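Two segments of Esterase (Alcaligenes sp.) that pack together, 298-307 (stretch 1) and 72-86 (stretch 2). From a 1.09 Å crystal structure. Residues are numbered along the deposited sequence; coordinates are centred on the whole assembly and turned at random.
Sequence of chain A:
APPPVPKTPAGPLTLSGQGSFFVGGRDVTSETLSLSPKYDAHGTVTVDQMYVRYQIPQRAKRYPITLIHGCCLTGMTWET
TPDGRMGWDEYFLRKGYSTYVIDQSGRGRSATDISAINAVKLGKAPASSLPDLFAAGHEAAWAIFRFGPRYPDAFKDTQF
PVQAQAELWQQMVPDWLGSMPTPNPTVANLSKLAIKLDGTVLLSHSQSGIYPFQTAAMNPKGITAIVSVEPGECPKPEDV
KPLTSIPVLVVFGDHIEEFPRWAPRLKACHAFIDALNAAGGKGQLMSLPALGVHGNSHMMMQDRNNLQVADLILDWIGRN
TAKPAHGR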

# COMPACT_ATOMS: atom_id res chain seq x y z
N HIS A 298 -11.59 -17.10 -9.69
CA HIS A 298 -10.18 -17.04 -9.31
C HIS A 298 -9.96 -16.16 -8.08
O HIS A 298 -9.01 -16.35 -7.33
CB HIS A 298 -9.40 -16.46 -10.48
CG HIS A 298 -7.94 -16.35 -10.27
ND1 HIS A 298 -7.14 -17.44 -10.00
CD2 HIS A 298 -7.11 -15.28 -10.30
CE1 HIS A 298 -5.89 -17.02 -9.86
NE2 HIS A 298 -5.84 -15.71 -10.08
N MET A 299 -10.84 -15.18 -7.88
CA MET A 299 -10.77 -14.26 -6.76
C MET A 299 -11.58 -14.80 -5.58
O MET A 299 -12.37 -14.09 -4.95
CB MET A 299 -11.25 -12.88 -7.18
CG MET A 299 -10.44 -12.24 -8.28
SD MET A 299 -8.71 -11.98 -7.92
CE MET A 299 -8.81 -10.87 -6.52
N MET A 300 -11.34 -16.07 -5.23
CA MET A 300 -12.23 -16.75 -4.28
C MET A 300 -12.17 -16.15 -2.88
O MET A 300 -13.12 -16.30 -2.11
CB MET A 300 -11.96 -18.24 -4.26
CG MET A 300 -10.59 -18.59 -3.70
SD MET A 300 -10.31 -20.39 -3.71
CE MET A 300 -10.16 -20.66 -5.48
N MET A 301 -11.08 -15.48 -2.52
CA MET A 301 -10.98 -14.77 -1.25
C MET A 301 -11.90 -13.56 -1.19
O MET A 301 -12.15 -13.02 -0.10
CB MET A 301 -9.54 -14.37 -0.93
CG MET A 301 -8.93 -13.27 -1.78
SD MET A 301 -8.71 -13.63 -3.54
CE MET A 301 -7.41 -14.89 -3.41
N GLN A 302 -12.45 -13.13 -2.32
CA GLN A 302 -13.38 -12.01 -2.42
C GLN A 302 -14.81 -12.45 -2.76
O GLN A 302 -15.72 -11.62 -2.79
CB GLN A 302 -12.93 -11.02 -3.50
CG GLN A 302 -11.58 -10.38 -3.17
CD GLN A 302 -11.07 -9.45 -4.24
OE1 GLN A 302 -11.69 -9.26 -5.28
NE2 GLN A 302 -9.91 -8.87 -3.95
N ASP A 303 -15.00 -13.73 -3.05
CA ASP A 303 -16.27 -14.27 -3.47
C ASP A 303 -17.31 -14.19 -2.36
O ASP A 303 -16.99 -13.99 -1.18
CB ASP A 303 -16.07 -15.70 -3.98
CG ASP A 303 -15.55 -15.86 -5.40
OD1 ASP A 303 -15.47 -14.86 -6.13
OD2 ASP A 303 -15.22 -17.03 -5.73
N ARG A 304 -18.58 -14.38 -2.71
CA ARG A 304 -19.67 -14.26 -1.75
C ARG A 304 -19.59 -15.32 -0.66
O ARG A 304 -20.08 -15.10 0.45
CB ARG A 304 -21.01 -14.27 -2.48
CG ARG A 304 -21.26 -13.02 -3.30
CD ARG A 304 -22.63 -13.03 -3.96
NE ARG A 304 -22.81 -14.12 -4.89
CZ ARG A 304 -23.43 -15.28 -4.72
NH1 ARG A 304 -24.03 -15.59 -3.57
NH2 ARG A 304 -23.48 -16.13 -5.73
N ASN A 305 -19.04 -16.48 -0.96
CA ASN A 305 -18.84 -17.55 0.01
C ASN A 305 -17.37 -17.57 0.45
O ASN A 305 -16.88 -18.62 0.88
CB ASN A 305 -19.25 -18.91 -0.58
CG ASN A 305 -18.30 -19.34 -1.67
OD1 ASN A 305 -17.66 -18.51 -2.32
ND2 ASN A 305 -18.18 -20.63 -1.90
N ASN A 306 -16.71 -16.41 0.50
CA ASN A 306 -15.30 -16.40 0.87
C ASN A 306 -15.05 -16.94 2.26
O ASN A 306 -13.94 -17.47 2.47
CB ASN A 306 -14.68 -15.03 0.67
CG ASN A 306 -15.16 -13.95 1.61
OD1 ASN A 306 -16.28 -13.98 2.10
ND2 ASN A 306 -14.29 -12.95 1.83
N LEU A 307 -15.96 -16.80 3.21
CA LEU A 307 -15.69 -17.31 4.56
C LEU A 307 -15.87 -18.82 4.63
O LEU A 307 -15.21 -19.48 5.44
CB LEU A 307 -16.53 -16.58 5.60
CG LEU A 307 -16.41 -15.05 5.57
CD1 LEU A 307 -17.11 -14.45 6.78
CD2 LEU A 307 -14.96 -14.60 5.53
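Stretch 2, residues 72-86: CLTGMTWETTPDGRM

Stretch 2 lies along stretch 1 in the same general direction: Met301 faces Trp78 with 6.8 Å from CA to CA, Gln302 faces Thr81 with 5.2 Å between CA atoms, and Leu307 comes nearest to Met86 at 8.4 Å CA to CA. Neither segment is a strand, so no backbone ladder joins them. Stretch 2 begins as loop, makes a short 3-10 turn over 75-78, and then folds through a type I beta turn from Thr81 to Gly84. At phi/psi of 94/10°, Gly84 occupies a conformation in which a CB would jam against the carbonyl of Asp83. In stretch 1 a helix starts at Asn306.

The contact opens with apolar packing. The CA-to-CB bond of Met299 points sideways, but an all-m side chain brings its end to stretch 2, where CE rests 3.8 Å from CD1 of Leu73. Met301, its CA-to-CB bond pointing toward stretch 2, lies over the 3-10 turn. Its CG is 3.8 Å from the carbonyl O of Thr77, its SD 3.9 Å from Thr77 CG2, and its CE 3.7 Å from CZ3 of Trp78, approaching the indole obliquely. Trp78 directs its CA-to-CB bond away, yet its ring comes back to meet this methyl.

Gln302 marks the change from greasy to polar contact and has the largest covered area in stretch 1. Its extended side chain (chi2 t) carries NE2 to the carbonyl O of Thr77, a nearly linear hydrogen bond of 3.2 Å to an acceptor inside the 3-10 segment. The other amide atom, OE1, lies 3.3 Å from CG of Pro82 and finds no polar partner. Nearer the backbone, Gln302 CA packs 3.9 Å from CG2 of Thr81.

The next carbonyls form a receptor for Arg85. Arg85 NH2 donates to Gln302 O at 2.9 Å, and Arg85 NH1 to Asp303 O at 3.0 Å; these acceptors sit near the guanidinium plane, where its N-H groups point. Asp303 itself turns its CB away, so here it is the backbone that serves. The cation is held from its own side by Asp83, in a salt bridge of 2.8 Å between Arg85 NE and Asp83 OD2. Arg304 lays its CA over one face of the guanidinium, and a water accepts from Arg85 NH1 and donates to Arg304 O.

A type I turn from Asp303 to Asn306 then brings Asn306 back to the interface. Its ND2 bonds Met301 O within stretch 1 at 2.9 Å and Met86 O across the contact at 3.1 Å, so one amide nitrogen links the backbones of both stretches. Asn306 OD1 receives a weak bond from Arg85 NH1 at 3.1 Å, and a second water donates to both Asn306 OD1 and Met86 O. Leu307 closes the contact, with CD2 4.2 Å from Met86 O. Met299 and Met301 pack against apolar groups; from Gln302 onward, two side-chain amides and one arginine braced by Asp83 bind backbone carbonyls.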

# COMPACT_ATOMS: atom_id res chain seq x y z
N CYS A 72 -1.15 -7.93 -10.71
CA CYS A 72 -2.09 -6.89 -11.05
C CYS A 72 -2.85 -6.34 -9.85
O CYS A 72 -3.85 -5.64 -10.02
CB CYS A 72 -3.12 -7.49 -12.07
SG CYS A 72 -2.50 -8.62 -13.29
N LEU A 73 -2.39 -6.64 -8.65
CA LEU A 73 -3.08 -6.42 -7.39
C LEU A 73 -2.05 -6.12 -6.32
O LEU A 73 -0.84 -6.25 -6.56
CB LEU A 73 -3.88 -7.68 -7.00
CG LEU A 73 -5.04 -8.07 -7.91
CD1 LEU A 73 -5.43 -9.54 -7.67
CD2 LEU A 73 -6.21 -7.14 -7.70
N THR A 74 -2.52 -5.74 -5.15
CA THR A 74 -1.67 -5.51 -3.99
C THR A 74 -2.23 -6.30 -2.82
O THR A 74 -3.14 -7.12 -2.96
CB THR A 74 -1.59 -4.01 -3.63
OG1 THR A 74 -2.85 -3.59 -3.09
CG2 THR A 74 -1.19 -3.17 -4.82
N GLY A 75 -1.71 -6.06 -1.62
CA GLY A 75 -2.23 -6.69 -0.42
C GLY A 75 -3.67 -6.32 -0.13
O GLY A 75 -4.34 -7.01 0.67
N MET A 76 -4.21 -5.27 -0.78
CA MET A 76 -5.64 -5.01 -0.77
C MET A 76 -6.44 -6.25 -1.13
O MET A 76 -7.60 -6.36 -0.67
CB MET A 76 -5.93 -3.88 -1.76
CG MET A 76 -7.40 -3.58 -1.99
SD MET A 76 -8.21 -2.90 -0.52
CE MET A 76 -9.92 -2.89 -1.04
N THR A 77 -5.91 -7.17 -1.90
CA THR A 77 -6.58 -8.42 -2.27
C THR A 77 -7.31 -9.01 -1.06
O THR A 77 -8.42 -9.53 -1.24
CB THR A 77 -5.53 -9.45 -2.73
OG1 THR A 77 -4.96 -9.06 -3.98
CG2 THR A 77 -6.12 -10.85 -2.91
N TRP A 78 -6.66 -9.02 0.09
CA TRP A 78 -7.10 -9.73 1.27
C TRP A 78 -7.90 -8.90 2.25
O TRP A 78 -8.32 -9.42 3.28
CB TRP A 78 -5.87 -10.29 2.00
CG TRP A 78 -4.86 -10.95 1.11
CD1 TRP A 78 -3.67 -10.41 0.70
CD2 TRP A 78 -4.96 -12.23 0.49
NE1 TRP A 78 -3.01 -11.28 -0.13
CE2 TRP A 78 -3.78 -12.41 -0.27
CE3 TRP A 78 -5.91 -13.26 0.50
CZ2 TRP A 78 -3.54 -13.58 -1.00
CZ3 TRP A 78 -5.67 -14.40 -0.22
CH2 TRP A 78 -4.49 -14.56 -0.95
N GLU A 79 -8.02 -7.60 1.97
CA GLU A 79 -8.68 -6.64 2.87
C GLU A 79 -10.17 -6.66 2.61
O GLU A 79 -10.70 -7.68 2.13
CB GLU A 79 -7.98 -5.28 2.71
CG GLU A 79 -6.52 -5.36 3.14
CD GLU A 79 -5.74 -4.07 3.08
OE1 GLU A 79 -6.23 -3.06 2.53
OE2 GLU A 79 -4.58 -4.07 3.55
N THR A 80 -10.92 -5.61 2.89
CA THR A 80 -12.36 -5.61 2.62
C THR A 80 -12.60 -6.01 1.17
O THR A 80 -11.91 -5.52 0.26
CB THR A 80 -12.89 -4.20 2.82
OG1 THR A 80 -12.42 -3.70 4.09
CG2 THR A 80 -14.40 -4.11 2.70
N THR A 81 -13.61 -6.84 0.94
CA THR A 81 -13.90 -7.25 -0.43
C THR A 81 -14.39 -6.06 -1.24
O THR A 81 -14.82 -5.03 -0.70
CB THR A 81 -14.96 -8.37 -0.48
OG1 THR A 81 -16.22 -7.84 -0.06
CG2 THR A 81 -14.56 -9.55 0.42
N PRO A 82 -14.41 -6.18 -2.57
CA PRO A 82 -14.89 -5.07 -3.41
C PRO A 82 -16.29 -4.61 -3.08
O PRO A 82 -16.61 -3.42 -3.22
CB PRO A 82 -14.78 -5.64 -4.83
CG PRO A 82 -13.61 -6.57 -4.75
CD PRO A 82 -13.72 -7.21 -3.39
N ASP A 83 -17.17 -5.51 -2.63
CA ASP A 83 -18.53 -5.20 -2.25
C ASP A 83 -18.71 -4.91 -0.77
O ASP A 83 -19.85 -4.83 -0.30
CB ASP A 83 -19.51 -6.28 -2.71
CG ASP A 83 -19.27 -7.63 -2.08
OD1 ASP A 83 -18.10 -8.04 -1.93
OD2 ASP A 83 -20.28 -8.29 -1.74
N GLY A 84 -17.63 -4.72 -0.03
CA GLY A 84 -17.71 -4.21 1.33
C GLY A 84 -17.75 -5.23 2.44
O GLY A 84 -18.00 -4.84 3.59
N ARG A 85 -17.52 -6.49 2.17
CA ARG A 85 -17.60 -7.53 3.17
C ARG A 85 -16.23 -7.81 3.78
O ARG A 85 -15.17 -7.45 3.27
CB ARG A 85 -18.17 -8.82 2.56
CG ARG A 85 -19.63 -8.69 2.17
CD ARG A 85 -20.15 -9.97 1.53
NE ARG A 85 -19.56 -10.15 0.20
CZ ARG A 85 -18.60 -11.01 -0.10
NH1 ARG A 85 -18.18 -11.95 0.73
NH2 ARG A 85 -18.08 -10.94 -1.32
N MET A 86 -16.26 -8.53 4.89
CA MET A 86 -15.05 -8.96 5.57
C MET A 86 -14.19 -9.81 4.63
O MET A 86 -14.67 -10.73 3.95
CB MET A 86 -15.46 -9.81 6.79
CG MET A 86 -14.30 -10.13 7.70
SD MET A 86 -14.79 -11.13 9.11
CE MET A 86 -15.88 -9.99 9.97
O HOH W 1 -19.92 -13.15 2.95
O HOH W 2 -17.13 -11.97 3.85